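Local coordinates for putative glycoside hydrolase (PDB 4ONZ), which is of unknown function but has the five-bladed beta-propeller fold found in several families of carbohydrate-active enzymes, at residues Asp121-Met126 with Cys177-Ile182; Lys166-Arg171 with Asp219-Leu224; Trp204-Ile209 with Leu245-Pro250. All coordinates share one frame; numbering follows the deposited sequence.

All three contacts join neighbouring parts of a beta-propeller. Contacts 1 and 3 are buried, their centres about 10 Å apart, and both reach the sheet in which strands 180-187 and 245-255 lie side by side; R123 and S179 of contact 1 bond directly to residues of 245-250. Contact 2 lies further out, about 17 Å and 18 Å from the centres of contacts 1 and 3, and is only partly buried, though W220 packs on I182 and P222 on W204. Chemistry follows place: water bridges and a guanidinium characterise contact 1, main-chain bonds and two neighbouring carboxylates mark contact 3, and aromatic packing with one hydroxyl bond dominates contact 2.

Contact 1: residues Asp121-Met126 with Cys177-Ile182; sequences DPRVAM and CKSGSI
R123 and S179 carry most of this contact, with A125 adding an apolar end. The R123 side chain, extended from CG to NE, leaves its strand towards 177-182 and lays one face of the guanidinium against S179, whose CB sits over the centre of the plane. R123 CD passes 3.1 Å from G180 O, a tight carbon-oxygen approach. No direct hydrogen bond joins the two segments; water does so instead. One water accepts from R123 NH1 and donates both to D121 OD2 and to S179 OG, the latter at 2.8 Å. A second accepts from R123 NH1 and, at 2.8 Å, from G180 N, and a third links D121 O to S179 N. The guanidinium is also fixed from outside, NE by G249 O and NH2 by C248 O, while S179 OG bonds to E247. Further along, A125 CB meets I182 CB at 4.4 Å. The strand segments 121-126 and 180-182 run nearly parallel, 11° apart, their axes 7.2 Å apart at closest. They belong to successive sheets of the propeller, with strands 132-139 and 190-193 packed around A125 and I182, and strands 245-255 and 322-330 bordering the S179 and D121 end.

Contact 2: residues Lys166-Arg171 with Asp219-Leu224; sequences KAYNGR and DWYPVL
The connection running from strand 158-162 to strand 180-187 folds here over an outer strand of the next propeller blade, with Y168 gripping P222 and A167 seated on Y221. Segment 166-171 makes one short, weakly bonded helical turn, and three successive residues, Y168, N169 and G170, have positive phi, giving it a left-handed course. Just ahead of these three, A167 CB rests over the face of the Y221 ring, 3.8 Å from its centroid, and also touches P222 CD. Y168 turns its ring almost square to that of Y221, in a T-shaped pair with planes at 88° and centroids 5.9 Å apart; Y221 offers the edge and Y168 the face. On the opposite face L224 CD1 lies over the ring, 4.1 Å from the Y168 centroid, the two side chains reaching toward each other, which clamps the ring between two side chains. The phenol end is held as well: Y168 OH donates to P222 O at 2.7 Å, with a C=O...O angle of 155° and the hydroxyl tilted somewhat from the carbonyl plane.

At the other end, K166 has CG anti to its backbone N (chi1 -172°), which carries the chain past the hydroxyl end of Y221, CD lying 3.3 Å from Y221 OH; CD crosses obliquely by the D219 carboxylate without forming a salt bridge. Water joins the backbones here, bridging A167 N and W220 O, while another accepts from K166 N and lies 2.8 Å from D219 OD1. R171 NH1 touches L224 CD1, while R171 NH2 is hydrogen-bonded to N228 O. W220 faces inward onto strands 200-204 and 210-214. The arrangement is that of an inter-blade connection of a beta-propeller, packed against the outer edge of the blade it leads into.

Contact 3: residues Trp204-Ile209 with Leu245-Pro250; sequences WGEHAI and LTECGP
G205 and E206 offer their carbonyls to the strand residues 245-248. C248 N donates to G205 O at 3.1 Å with an N-H...O angle of 161°, and the same oxygen receives a CA-H...O contact from E247. The second bond, T246 N to E206 O, is weak, bent to 134° at the hydrogen. E206 O also lies 3.1 Å from T246 O, two acceptors with no bond between them. G205 adopts backbone angles at which a side chain would jam against the preceding carbonyl, and its main chain bonds to S179.

E206 and E247 lie side by side and point the same way, each with CG anti to its backbone N; E206 CG is 3.6 Å from E247 OE1. E206 OE2 and E247 OE1 are like charges 4.0 Å apart, with a water between them whose very short bonds are doubtful; E247 OE2 is hydrogen-bonded to S179 OG. T246 OG1 packs 3.3 Å from A208 CA and has no polar partner in the model. Apolar branches close the flanks: L245 CD2 lies over one face of the H207 ring, 3.5 Å from its centroid, and I209 CD1 reaches C248 SG at 3.6 Å.

An unknown ligand lies about 4 Å from the E247 side chain, consistent with a pocket there. The contact is an inter-blade junction of a beta-propeller, the 200-204/210-214 connection of one blade meeting the inner strand of the next, 245-255.

Contact 1: residues Asp121-Met126 with Cys177-Ile182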
# COMPACT_ATOMS: atom_id res chain seq x y z
N ASP A 121 -7.21 0.40 1.93
CA ASP A 121 -5.84 0.12 1.52
C ASP A 121 -5.07 1.28 0.89
O ASP A 121 -4.76 1.26 -0.29
CB ASP A 121 -5.86 -1.05 0.54
CG ASP A 121 -6.48 -2.32 1.12
OD1 ASP A 121 -6.86 -2.35 2.30
OD2 ASP A 121 -6.57 -3.32 0.37
N PRO A 122 -4.73 2.29 1.69
CA PRO A 122 -3.99 3.41 1.17
C PRO A 122 -2.49 3.15 0.96
O PRO A 122 -1.89 2.33 1.66
CB PRO A 122 -4.15 4.47 2.27
CG PRO A 122 -4.26 3.66 3.52
CD PRO A 122 -5.08 2.47 3.11
N ARG A 123 -1.92 3.85 -0.00
CA ARG A 123 -0.48 3.89 -0.20
C ARG A 123 -0.20 5.36 -0.40
O ARG A 123 -0.90 6.03 -1.17
CB ARG A 123 -0.05 3.07 -1.40
CG ARG A 123 -0.19 1.57 -1.14
CD ARG A 123 -0.26 0.77 -2.42
NE ARG A 123 -0.33 -0.66 -2.12
CZ ARG A 123 -1.42 -1.31 -1.69
NH1 ARG A 123 -2.58 -0.68 -1.51
NH2 ARG A 123 -1.36 -2.62 -1.45
N VAL A 124 0.79 5.88 0.31
CA VAL A 124 1.10 7.30 0.27
C VAL A 124 2.55 7.62 -0.08
O VAL A 124 3.48 6.97 0.39
CB VAL A 124 0.75 7.96 1.62
CG1 VAL A 124 1.21 9.42 1.67
CG2 VAL A 124 -0.75 7.86 1.87
N ALA A 125 2.72 8.62 -0.94
CA ALA A 125 4.02 9.13 -1.31
C ALA A 125 3.92 10.67 -1.33
O ALA A 125 2.82 11.24 -1.42
CB ALA A 125 4.45 8.59 -2.65
N MSE A 126 5.07 11.33 -1.25
CA MSE A 126 5.14 12.79 -1.17
C MSE A 126 6.01 13.41 -2.24
O MSE A 126 7.12 12.94 -2.49
CB MSE A 126 5.73 13.07 0.21
CG MSE A 126 5.64 14.55 0.60
SE MSE A 126 7.02 15.01 1.93
CE MSE A 126 8.66 14.86 0.86
N CYS A 177 -10.09 -2.55 -9.71
CA CYS A 177 -8.65 -2.39 -9.56
C CYS A 177 -8.30 -1.78 -8.20
O CYS A 177 -9.13 -1.13 -7.56
CB CYS A 177 -8.06 -1.54 -10.69
SG CYS A 177 -8.79 0.11 -10.90
N LYS A 178 -7.07 -2.03 -7.78
CA LYS A 178 -6.59 -1.57 -6.48
C LYS A 178 -5.07 -1.65 -6.42
O LYS A 178 -4.43 -2.19 -7.33
CB LYS A 178 -7.18 -2.44 -5.37
CG LYS A 178 -6.90 -3.92 -5.51
CD LYS A 178 -7.46 -4.76 -4.37
CE LYS A 178 -8.96 -4.65 -4.24
NZ LYS A 178 -9.42 -5.55 -3.15
N SER A 179 -4.51 -1.10 -5.34
CA SER A 179 -3.09 -1.18 -5.00
C SER A 179 -2.15 -0.45 -5.95
O SER A 179 -1.55 -1.06 -6.85
CB SER A 179 -2.70 -2.65 -4.85
OG SER A 179 -3.66 -3.34 -4.04
N GLY A 180 -2.00 0.86 -5.72
CA GLY A 180 -1.14 1.71 -6.54
C GLY A 180 0.16 2.10 -5.85
O GLY A 180 0.12 2.73 -4.80
N SER A 181 1.30 1.74 -6.46
CA SER A 181 2.63 2.02 -5.90
C SER A 181 3.44 3.01 -6.74
O SER A 181 4.11 2.64 -7.72
CB SER A 181 3.41 0.73 -5.74
OG SER A 181 2.73 -0.14 -4.88
N ILE A 182 3.38 4.28 -6.34
CA ILE A 182 4.08 5.34 -7.06
C ILE A 182 5.60 5.16 -6.90
O ILE A 182 6.05 4.66 -5.87
CB ILE A 182 3.65 6.72 -6.54
CG1 ILE A 182 2.15 6.92 -6.79
CG2 ILE A 182 4.44 7.82 -7.24
CD1 ILE A 182 1.59 8.18 -6.18
O HOH W 1 -5.74 0.37 -2.92
O HOH W 2 -4.32 -3.09 -1.33
O HOH W 3 -3.34 1.83 -3.41

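Contact 2: residues Lys166-Arg171 with Asp219-Leu224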
# COMPACT_ATOMS: atom_id res chain seq x y z
N LYS A 166 -10.38 9.38 -16.47
CA LYS A 166 -10.23 10.13 -17.72
C LYS A 166 -9.63 9.34 -18.89
O LYS A 166 -10.15 9.36 -20.01
CB LYS A 166 -9.33 11.33 -17.42
CG LYS A 166 -9.17 12.39 -18.50
CD LYS A 166 -7.99 13.30 -18.14
CE LYS A 166 -7.68 14.36 -19.19
NZ LYS A 166 -8.58 15.53 -19.09
N ALA A 167 -8.54 8.65 -18.62
CA ALA A 167 -7.78 7.96 -19.68
C ALA A 167 -8.59 7.17 -20.72
O ALA A 167 -9.49 6.38 -20.39
CB ALA A 167 -6.72 7.07 -19.05
N TYR A 168 -8.26 7.40 -21.98
CA TYR A 168 -8.83 6.68 -23.11
C TYR A 168 -10.36 6.65 -23.13
O TYR A 168 -10.96 5.58 -23.13
CB TYR A 168 -8.30 5.24 -23.12
CG TYR A 168 -6.81 5.09 -22.77
CD1 TYR A 168 -5.83 5.72 -23.53
CD2 TYR A 168 -6.40 4.28 -21.72
CE1 TYR A 168 -4.48 5.57 -23.22
CE2 TYR A 168 -5.06 4.13 -21.41
CZ TYR A 168 -4.10 4.77 -22.17
OH TYR A 168 -2.78 4.61 -21.86
N ASN A 169 -10.98 7.83 -23.13
CA ASN A 169 -12.44 7.94 -23.13
C ASN A 169 -13.10 7.22 -21.95
O ASN A 169 -14.23 6.70 -22.06
CB ASN A 169 -13.02 7.45 -24.47
CG ASN A 169 -12.80 8.43 -25.60
OD1 ASN A 169 -13.15 9.61 -25.50
ND2 ASN A 169 -12.25 7.94 -26.68
N GLY A 170 -12.41 7.21 -20.82
CA GLY A 170 -12.91 6.55 -19.63
C GLY A 170 -12.96 5.05 -19.73
O GLY A 170 -13.70 4.40 -19.00
N ARG A 171 -12.13 4.49 -20.61
CA ARG A 171 -12.10 3.04 -20.85
C ARG A 171 -12.10 2.22 -19.57
O ARG A 171 -12.86 1.26 -19.44
CB ARG A 171 -10.91 2.66 -21.73
CG ARG A 171 -10.76 1.17 -21.95
CD ARG A 171 -9.70 0.83 -22.97
NE ARG A 171 -9.35 -0.59 -22.92
CZ ARG A 171 -8.34 -1.14 -23.60
NH1 ARG A 171 -7.59 -0.41 -24.41
NH2 ARG A 171 -8.09 -2.44 -23.46
N ASP A 219 -4.69 12.07 -12.64
CA ASP A 219 -5.22 11.33 -13.78
C ASP A 219 -4.13 10.37 -14.27
O ASP A 219 -3.08 10.81 -14.73
CB ASP A 219 -5.65 12.29 -14.89
CG ASP A 219 -6.74 13.25 -14.44
OD1 ASP A 219 -7.83 12.78 -14.02
OD2 ASP A 219 -6.51 14.47 -14.50
N TRP A 220 -4.39 9.08 -14.15
CA TRP A 220 -3.41 8.06 -14.52
C TRP A 220 -3.82 7.32 -15.78
O TRP A 220 -5.01 7.05 -16.02
CB TRP A 220 -3.22 7.07 -13.36
CG TRP A 220 -2.55 7.70 -12.17
CD1 TRP A 220 -3.15 8.37 -11.15
CD2 TRP A 220 -1.14 7.73 -11.90
NE1 TRP A 220 -2.21 8.80 -10.25
CE2 TRP A 220 -0.97 8.42 -10.69
CE3 TRP A 220 -0.01 7.24 -12.57
CZ2 TRP A 220 0.29 8.65 -10.13
CZ3 TRP A 220 1.24 7.45 -12.01
CH2 TRP A 220 1.38 8.14 -10.79
N TYR A 221 -2.80 6.96 -16.57
CA TYR A 221 -2.96 6.31 -17.87
C TYR A 221 -2.33 4.92 -17.85
O TYR A 221 -1.11 4.81 -17.89
CB TYR A 221 -2.32 7.19 -18.96
CG TYR A 221 -3.11 8.46 -19.17
CD1 TYR A 221 -3.04 9.50 -18.25
CD2 TYR A 221 -3.96 8.60 -20.26
CE1 TYR A 221 -3.79 10.65 -18.42
CE2 TYR A 221 -4.71 9.75 -20.44
CZ TYR A 221 -4.62 10.77 -19.52
OH TYR A 221 -5.36 11.92 -19.68
N PRO A 222 -3.16 3.86 -17.77
CA PRO A 222 -2.62 2.51 -17.72
C PRO A 222 -1.79 2.21 -18.97
O PRO A 222 -2.14 2.65 -20.07
CB PRO A 222 -3.86 1.63 -17.65
CG PRO A 222 -4.92 2.50 -17.06
CD PRO A 222 -4.62 3.88 -17.57
N VAL A 223 -0.69 1.49 -18.80
CA VAL A 223 0.18 1.19 -19.92
C VAL A 223 -0.41 0.00 -20.67
O VAL A 223 -0.71 -1.04 -20.07
CB VAL A 223 1.63 0.92 -19.49
CG1 VAL A 223 2.51 0.60 -20.70
CG2 VAL A 223 2.18 2.13 -18.75
N LEU A 224 -0.57 0.19 -21.98
CA LEU A 224 -1.16 -0.79 -22.88
C LEU A 224 -0.09 -1.43 -23.77
O LEU A 224 0.90 -0.78 -24.11
CB LEU A 224 -2.19 -0.11 -23.77
CG LEU A 224 -3.34 0.59 -23.05
CD1 LEU A 224 -4.23 1.33 -24.04
CD2 LEU A 224 -4.16 -0.40 -22.24
O HOH W 4 -8.66 10.11 -14.11
O HOH W 5 -7.24 8.78 -16.15

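Contact 3: residues Trp204-Ile209 with Leu245-Pro250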
# COMPACT_ATOMS: atom_id res chain seq x y z
N TRP A 204 0.82 -0.89 -10.37
CA TRP A 204 -0.46 -1.09 -9.74
C TRP A 204 -1.01 -2.48 -10.07
O TRP A 204 -0.61 -3.09 -11.07
CB TRP A 204 -1.46 -0.00 -10.18
CG TRP A 204 -1.86 -0.06 -11.64
CD1 TRP A 204 -1.22 0.56 -12.69
CD2 TRP A 204 -2.97 -0.76 -12.20
NE1 TRP A 204 -1.88 0.28 -13.87
CE2 TRP A 204 -2.95 -0.53 -13.60
CE3 TRP A 204 -3.98 -1.57 -11.67
CZ2 TRP A 204 -3.89 -1.08 -14.46
CZ3 TRP A 204 -4.92 -2.13 -12.53
CH2 TRP A 204 -4.86 -1.88 -13.91
N GLY A 205 -1.89 -2.97 -9.21
CA GLY A 205 -2.60 -4.22 -9.45
C GLY A 205 -2.58 -5.23 -8.33
O GLY A 205 -1.76 -5.17 -7.42
N GLU A 206 -3.53 -6.17 -8.43
CA GLU A 206 -3.70 -7.26 -7.48
C GLU A 206 -3.42 -8.63 -8.12
O GLU A 206 -2.62 -9.41 -7.59
CB GLU A 206 -5.13 -7.21 -6.94
CG GLU A 206 -5.47 -8.31 -5.95
CD GLU A 206 -6.92 -8.28 -5.50
OE1 GLU A 206 -7.79 -7.77 -6.24
OE2 GLU A 206 -7.20 -8.79 -4.41
N HIS A 207 -4.07 -8.93 -9.25
CA HIS A 207 -3.89 -10.20 -9.95
C HIS A 207 -2.68 -10.25 -10.88
O HIS A 207 -2.31 -11.31 -11.37
CB HIS A 207 -5.14 -10.56 -10.75
CG HIS A 207 -6.34 -10.79 -9.89
ND1 HIS A 207 -6.70 -12.04 -9.44
CD2 HIS A 207 -7.25 -9.92 -9.39
CE1 HIS A 207 -7.79 -11.93 -8.70
NE2 HIS A 207 -8.14 -10.66 -8.65
N ALA A 208 -2.12 -9.08 -11.15
CA ALA A 208 -0.92 -8.94 -11.94
C ALA A 208 -0.35 -7.58 -11.58
O ALA A 208 -1.05 -6.77 -11.00
CB ALA A 208 -1.24 -8.99 -13.42
N ILE A 209 0.90 -7.35 -11.92
CA ILE A 209 1.50 -6.04 -11.72
C ILE A 209 1.47 -5.33 -13.07
O ILE A 209 2.06 -5.80 -14.04
CB ILE A 209 2.94 -6.11 -11.21
CG1 ILE A 209 3.03 -6.87 -9.88
CG2 ILE A 209 3.54 -4.70 -11.09
CD1 ILE A 209 2.37 -6.21 -8.70
N LEU A 245 -1.98 -14.36 -6.37
CA LEU A 245 -1.94 -12.93 -6.63
C LEU A 245 -0.53 -12.40 -6.53
O LEU A 245 0.31 -12.97 -5.82
CB LEU A 245 -2.74 -12.17 -5.57
CG LEU A 245 -4.23 -12.45 -5.39
CD1 LEU A 245 -4.74 -11.65 -4.21
CD2 LEU A 245 -4.99 -12.10 -6.67
N THR A 246 -0.29 -11.30 -7.24
CA THR A 246 0.97 -10.54 -7.20
C THR A 246 0.50 -9.11 -7.07
O THR A 246 0.24 -8.44 -8.07
CB THR A 246 1.82 -10.67 -8.49
OG1 THR A 246 1.02 -10.34 -9.62
CG2 THR A 246 2.38 -12.08 -8.65
N GLU A 247 0.40 -8.66 -5.82
CA GLU A 247 -0.21 -7.38 -5.51
C GLU A 247 0.77 -6.32 -4.99
O GLU A 247 1.59 -6.59 -4.11
CB GLU A 247 -1.33 -7.61 -4.49
CG GLU A 247 -2.13 -6.37 -4.13
CD GLU A 247 -3.42 -6.66 -3.40
OE1 GLU A 247 -3.60 -7.79 -2.89
OE2 GLU A 247 -4.27 -5.75 -3.33
N CYS A 248 0.66 -5.10 -5.52
CA CYS A 248 1.56 -4.04 -5.13
C CYS A 248 1.54 -3.79 -3.63
O CYS A 248 0.50 -3.83 -2.99
CB CYS A 248 1.27 -2.74 -5.89
SG CYS A 248 1.72 -2.82 -7.63
N GLY A 249 2.73 -3.55 -3.09
CA GLY A 249 2.91 -3.25 -1.68
C GLY A 249 3.04 -1.75 -1.53
O GLY A 249 2.23 -1.00 -2.08
N PRO A 250 4.07 -1.29 -0.80
CA PRO A 250 4.32 0.14 -0.65
C PRO A 250 4.83 0.75 -1.96
O PRO A 250 5.05 0.02 -2.94
CB PRO A 250 5.41 0.22 0.44
CG PRO A 250 5.99 -1.14 0.52
CD PRO A 250 5.07 -2.12 -0.11
O HOH W 6 -5.91 -8.80 -2.27